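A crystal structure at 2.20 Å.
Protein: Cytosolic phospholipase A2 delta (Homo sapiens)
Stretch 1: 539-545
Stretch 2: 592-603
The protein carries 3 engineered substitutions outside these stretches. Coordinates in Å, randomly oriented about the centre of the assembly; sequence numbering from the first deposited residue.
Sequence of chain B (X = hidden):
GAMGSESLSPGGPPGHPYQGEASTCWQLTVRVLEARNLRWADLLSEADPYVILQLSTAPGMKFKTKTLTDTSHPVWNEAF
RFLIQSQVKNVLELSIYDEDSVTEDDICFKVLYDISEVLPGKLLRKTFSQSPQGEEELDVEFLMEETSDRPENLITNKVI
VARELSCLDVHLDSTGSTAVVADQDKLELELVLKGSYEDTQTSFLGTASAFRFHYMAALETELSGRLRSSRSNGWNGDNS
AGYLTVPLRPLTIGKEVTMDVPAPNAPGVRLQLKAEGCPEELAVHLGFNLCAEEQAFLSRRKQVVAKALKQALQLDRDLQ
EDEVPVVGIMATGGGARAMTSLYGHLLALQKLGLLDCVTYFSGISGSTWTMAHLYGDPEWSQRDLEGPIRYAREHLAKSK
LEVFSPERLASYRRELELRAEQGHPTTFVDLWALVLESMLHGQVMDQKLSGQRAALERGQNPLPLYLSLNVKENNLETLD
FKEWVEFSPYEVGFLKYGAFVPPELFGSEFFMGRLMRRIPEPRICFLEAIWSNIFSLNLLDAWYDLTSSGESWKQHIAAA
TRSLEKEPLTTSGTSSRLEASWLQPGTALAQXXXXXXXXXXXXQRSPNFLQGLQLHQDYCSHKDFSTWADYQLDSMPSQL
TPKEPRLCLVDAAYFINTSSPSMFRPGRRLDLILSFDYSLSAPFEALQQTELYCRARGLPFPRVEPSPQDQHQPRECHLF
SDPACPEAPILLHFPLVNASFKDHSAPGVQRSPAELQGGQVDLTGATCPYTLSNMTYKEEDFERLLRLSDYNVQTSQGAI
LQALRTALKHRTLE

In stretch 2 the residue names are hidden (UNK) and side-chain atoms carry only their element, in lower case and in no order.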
# COMPACT_ATOMS: atom_id res chain seq x y z
N LEU B 539 -18.46 9.12 4.94
CA LEU B 539 -18.63 10.57 4.99
C LEU B 539 -19.20 11.03 3.65
O LEU B 539 -20.06 11.90 3.61
CB LEU B 539 -17.29 11.27 5.27
CG LEU B 539 -17.32 12.75 5.68
CD1 LEU B 539 -18.21 13.04 6.87
CD2 LEU B 539 -15.90 13.24 5.98
N LEU B 540 -18.74 10.42 2.57
CA LEU B 540 -19.18 10.79 1.23
C LEU B 540 -20.67 10.49 1.02
O LEU B 540 -21.39 11.32 0.48
CB LEU B 540 -18.32 10.07 0.19
CG LEU B 540 -18.71 10.32 -1.29
CD1 LEU B 540 -17.54 10.75 -2.18
CD2 LEU B 540 -19.35 9.08 -1.90
N ASP B 541 -21.11 9.31 1.44
CA ASP B 541 -22.53 8.94 1.35
C ASP B 541 -23.45 9.76 2.25
O ASP B 541 -24.55 10.14 1.86
CB ASP B 541 -22.74 7.46 1.69
CG ASP B 541 -22.27 6.51 0.59
OD1 ASP B 541 -21.90 6.96 -0.52
OD2 ASP B 541 -22.28 5.28 0.86
N ALA B 542 -23.01 9.99 3.48
CA ALA B 542 -23.79 10.78 4.43
C ALA B 542 -23.95 12.24 3.99
O ALA B 542 -24.95 12.88 4.30
CB ALA B 542 -23.16 10.72 5.81
N TRP B 543 -22.96 12.75 3.26
CA TRP B 543 -22.91 14.17 2.90
C TRP B 543 -23.46 14.52 1.53
O TRP B 543 -24.12 15.53 1.39
CB TRP B 543 -21.48 14.71 3.00
CG TRP B 543 -21.08 15.08 4.39
CD1 TRP B 543 -21.74 14.79 5.54
CD2 TRP B 543 -19.91 15.82 4.78
NE1 TRP B 543 -21.08 15.30 6.63
CE2 TRP B 543 -19.94 15.93 6.19
CE3 TRP B 543 -18.84 16.39 4.08
CZ2 TRP B 543 -18.95 16.59 6.91
CZ3 TRP B 543 -17.85 17.05 4.80
CH2 TRP B 543 -17.91 17.14 6.20
N TYR B 544 -23.15 13.69 0.54
CA TYR B 544 -23.42 13.98 -0.86
C TYR B 544 -24.44 13.01 -1.41
O TYR B 544 -24.25 11.80 -1.37
CB TYR B 544 -22.13 13.89 -1.68
CG TYR B 544 -21.05 14.80 -1.15
CD1 TYR B 544 -20.14 14.34 -0.23
CD2 TYR B 544 -20.97 16.14 -1.55
CE1 TYR B 544 -19.15 15.16 0.28
CE2 TYR B 544 -19.98 16.97 -1.05
CZ TYR B 544 -19.08 16.46 -0.13
OH TYR B 544 -18.11 17.25 0.39
N ASP B 545 -25.54 13.56 -1.92
CA ASP B 545 -26.55 12.75 -2.58
C ASP B 545 -25.98 12.33 -3.93
O ASP B 545 -26.28 12.94 -4.96
CB ASP B 545 -27.85 13.55 -2.75
CG ASP B 545 -29.05 12.66 -3.06
OD1 ASP B 545 -28.86 11.55 -3.60
OD2 ASP B 545 -30.19 13.08 -2.75
N UNK B 592 -18.92 23.69 7.21
CA UNK B 592 -17.61 24.25 6.91
C UNK B 592 -16.91 23.57 5.74
O UNK B 592 -16.15 24.21 5.03
c UNK B 592 -16.71 24.19 8.14
N UNK B 593 -17.17 22.27 5.55
CA UNK B 593 -16.35 21.41 4.69
C UNK B 593 -17.07 20.61 3.59
O UNK B 593 -16.42 20.02 2.73
c UNK B 593 -13.22 21.43 5.48
c UNK B 593 -12.23 22.55 7.35
c UNK B 593 -12.15 22.10 6.05
c UNK B 593 -14.44 21.66 7.52
c UNK B 593 -13.37 22.32 8.09
c UNK B 593 -14.37 21.19 6.22
c UNK B 593 -15.54 20.50 5.61
N UNK B 594 -18.39 20.61 3.59
CA UNK B 594 -19.14 19.85 2.58
C UNK B 594 -18.78 20.38 1.20
O UNK B 594 -18.41 19.62 0.30
c UNK B 594 -23.51 18.86 0.73
c UNK B 594 -22.04 19.22 0.89
c UNK B 594 -20.64 20.01 2.86
c UNK B 594 -21.56 18.94 2.31
n UNK B 594 -23.86 18.42 -0.65
N UNK B 595 -18.86 21.69 1.05
CA UNK B 595 -18.55 22.35 -0.21
C UNK B 595 -17.09 22.22 -0.56
O UNK B 595 -16.73 21.84 -1.68
N UNK B 596 -16.24 22.50 0.42
CA UNK B 596 -14.78 22.39 0.27
C UNK B 596 -14.34 21.04 -0.31
O UNK B 596 -13.48 20.98 -1.19
c UNK B 596 -10.50 23.66 1.40
c UNK B 596 -11.97 21.36 1.80
c UNK B 596 -14.13 22.61 1.64
c UNK B 596 -9.85 22.45 1.58
c UNK B 596 -12.63 22.56 1.62
c UNK B 596 -11.89 23.71 1.42
c UNK B 596 -10.59 21.30 1.78
N UNK B 597 -14.93 19.96 0.18
CA UNK B 597 -14.54 18.60 -0.22
C UNK B 597 -15.15 18.08 -1.54
O UNK B 597 -14.77 17.00 -2.01
c UNK B 597 -14.86 17.64 0.93
c UNK B 597 -13.76 16.69 1.44
c UNK B 597 -14.25 15.94 2.67
c UNK B 597 -12.50 17.47 1.78
N UNK B 598 -16.05 18.84 -2.17
CA UNK B 598 -16.91 18.33 -3.26
C UNK B 598 -16.15 17.64 -4.41
O UNK B 598 -16.47 16.52 -4.84
c UNK B 598 -18.67 19.01 -4.96
c UNK B 598 -17.73 19.48 -3.85
o UNK B 598 -18.50 20.09 -2.80
N UNK B 599 -15.13 18.31 -4.90
CA UNK B 599 -14.40 17.81 -6.06
C UNK B 599 -13.61 16.52 -5.84
O UNK B 599 -13.32 15.79 -6.79
N UNK B 600 -13.32 16.21 -4.58
CA UNK B 600 -12.10 15.51 -4.22
C UNK B 600 -12.13 13.98 -4.11
O UNK B 600 -13.16 13.38 -3.79
c UNK B 600 -11.58 16.14 -2.92
c UNK B 600 -10.90 18.51 -2.16
c UNK B 600 -10.85 17.43 -3.22
c UNK B 600 -10.36 20.93 -2.28
n UNK B 600 -10.20 19.68 -2.69
n UNK B 600 -11.20 21.22 -1.30
n UNK B 600 -9.66 21.90 -2.85
N UNK B 601 -10.99 13.33 -4.39
CA UNK B 601 -10.93 11.88 -4.29
C UNK B 601 -11.12 11.37 -2.86
O UNK B 601 -10.89 12.10 -1.90
c UNK B 601 -9.75 13.92 -4.95
c UNK B 601 -8.77 12.81 -4.85
c UNK B 601 -9.53 11.53 -4.80
N UNK B 602 -11.57 10.13 -2.76
CA UNK B 602 -11.83 9.51 -1.48
C UNK B 602 -10.54 9.13 -0.77
O UNK B 602 -10.44 9.24 0.45
c UNK B 602 -12.67 8.24 -1.68
c UNK B 602 -14.77 9.05 -0.53
c UNK B 602 -14.18 8.43 -1.78
c UNK B 602 -14.84 7.10 -2.12
N UNK B 603 -9.56 8.69 -1.56
CA UNK B 603 -8.36 8.04 -1.07
C UNK B 603 -7.11 8.90 -1.24
O UNK B 603 -7.05 9.74 -2.13
c UNK B 603 -8.18 6.72 -1.80
c UNK B 603 -9.40 5.86 -1.77
c UNK B 603 -10.01 5.13 -2.73
n UNK B 603 -10.16 5.69 -0.63
n UNK B 603 -11.10 4.54 -2.16
c UNK B 603 -11.18 4.89 -0.90

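Position 592 carries one side-chain carbon, which makes no contact with stretch 1; a lone CB identifies Ala-592. Position 593 has one carbon followed by a ring of six carbons with no oxygen, hence Phe-593. Its ring leads away from stretch 1, while its CB lies 4.2 Å from CH2 of Trp-543 and its backbone C lies 3.8 Å from CZ3 of the same indole.

At position 594 four carbons run unbranched to a terminal nitrogen, the pattern of Lys-594. The chain lies along stretch 1: its CE is 3.4 Å from Trp-543 O, its CG 4.1 Å from Trp-543 CE3, and its CD 3.6 Å from Tyr-544 CE2. Position 595 has no side-chain atom and is Gly-595; an ideal CB would point away from stretch 1, with room for it. Position 596 repeats the carbon-plus-six-carbon-ring pattern, giving Phe-596, whose ring end leads away; its nearest side-chain atom, CB, is 6.8 Å from Tyr-544 OH.

Position 597 shows four carbons forked at the second, so Leu-597. Its CB points toward stretch 1 and lies 3.3 Å from Tyr-544 OH; its CD2 is 4.3 Å from Trp-543 CZ3. Position 598 has one carbon bearing an oxygen and a carbon, which defines Thr-598. Its OG1 lies near the plane of the Tyr-544 ring, 3.9 Å from CE2, but donates its hydrogen bond to Gly-595 O (2.7 Å), within its own type I turn.

Position 599 lacks side-chain atoms: Gly-599. Position 600 has three carbons, a nitrogen, then a carbon carrying two nitrogens, the guanidinium of Arg-600, beyond reach of stretch 1. Position 601 closes three carbons onto its backbone N, so Pro-601, directed away. Position 602 has four carbons forked at the second, Leu-602; its CB points sideways, but its CD2 reaches to 3.6 Å from Leu-540 CD1. Position 603 has one carbon and a five-membered ring of three carbons and two nitrogens, His-603, also out of reach.

The contact, burying 435 Å² summed over both sides, combines one polar link with apolar packing. Tyr-544, the first residue to leave helical phi/psi, donates from OH to Lys-594 O at 2.4 Å, a very short hydrogen bond near the plane of its ring. Trp-543 has Phe-593 C, Lys-594 CA and Leu-597 CD2 placed obliquely round its ring, while the Leu-540 and Leu-602 pair adds a separate apolar contact beyond the turns. Trp-543 and Tyr-544 thus supply most of the stretch 1 area that stretch 2 covers, with Leu-540 adding a smaller apolar share.

Stretch 2, residues 592-603: AFKGFLTGRPLH
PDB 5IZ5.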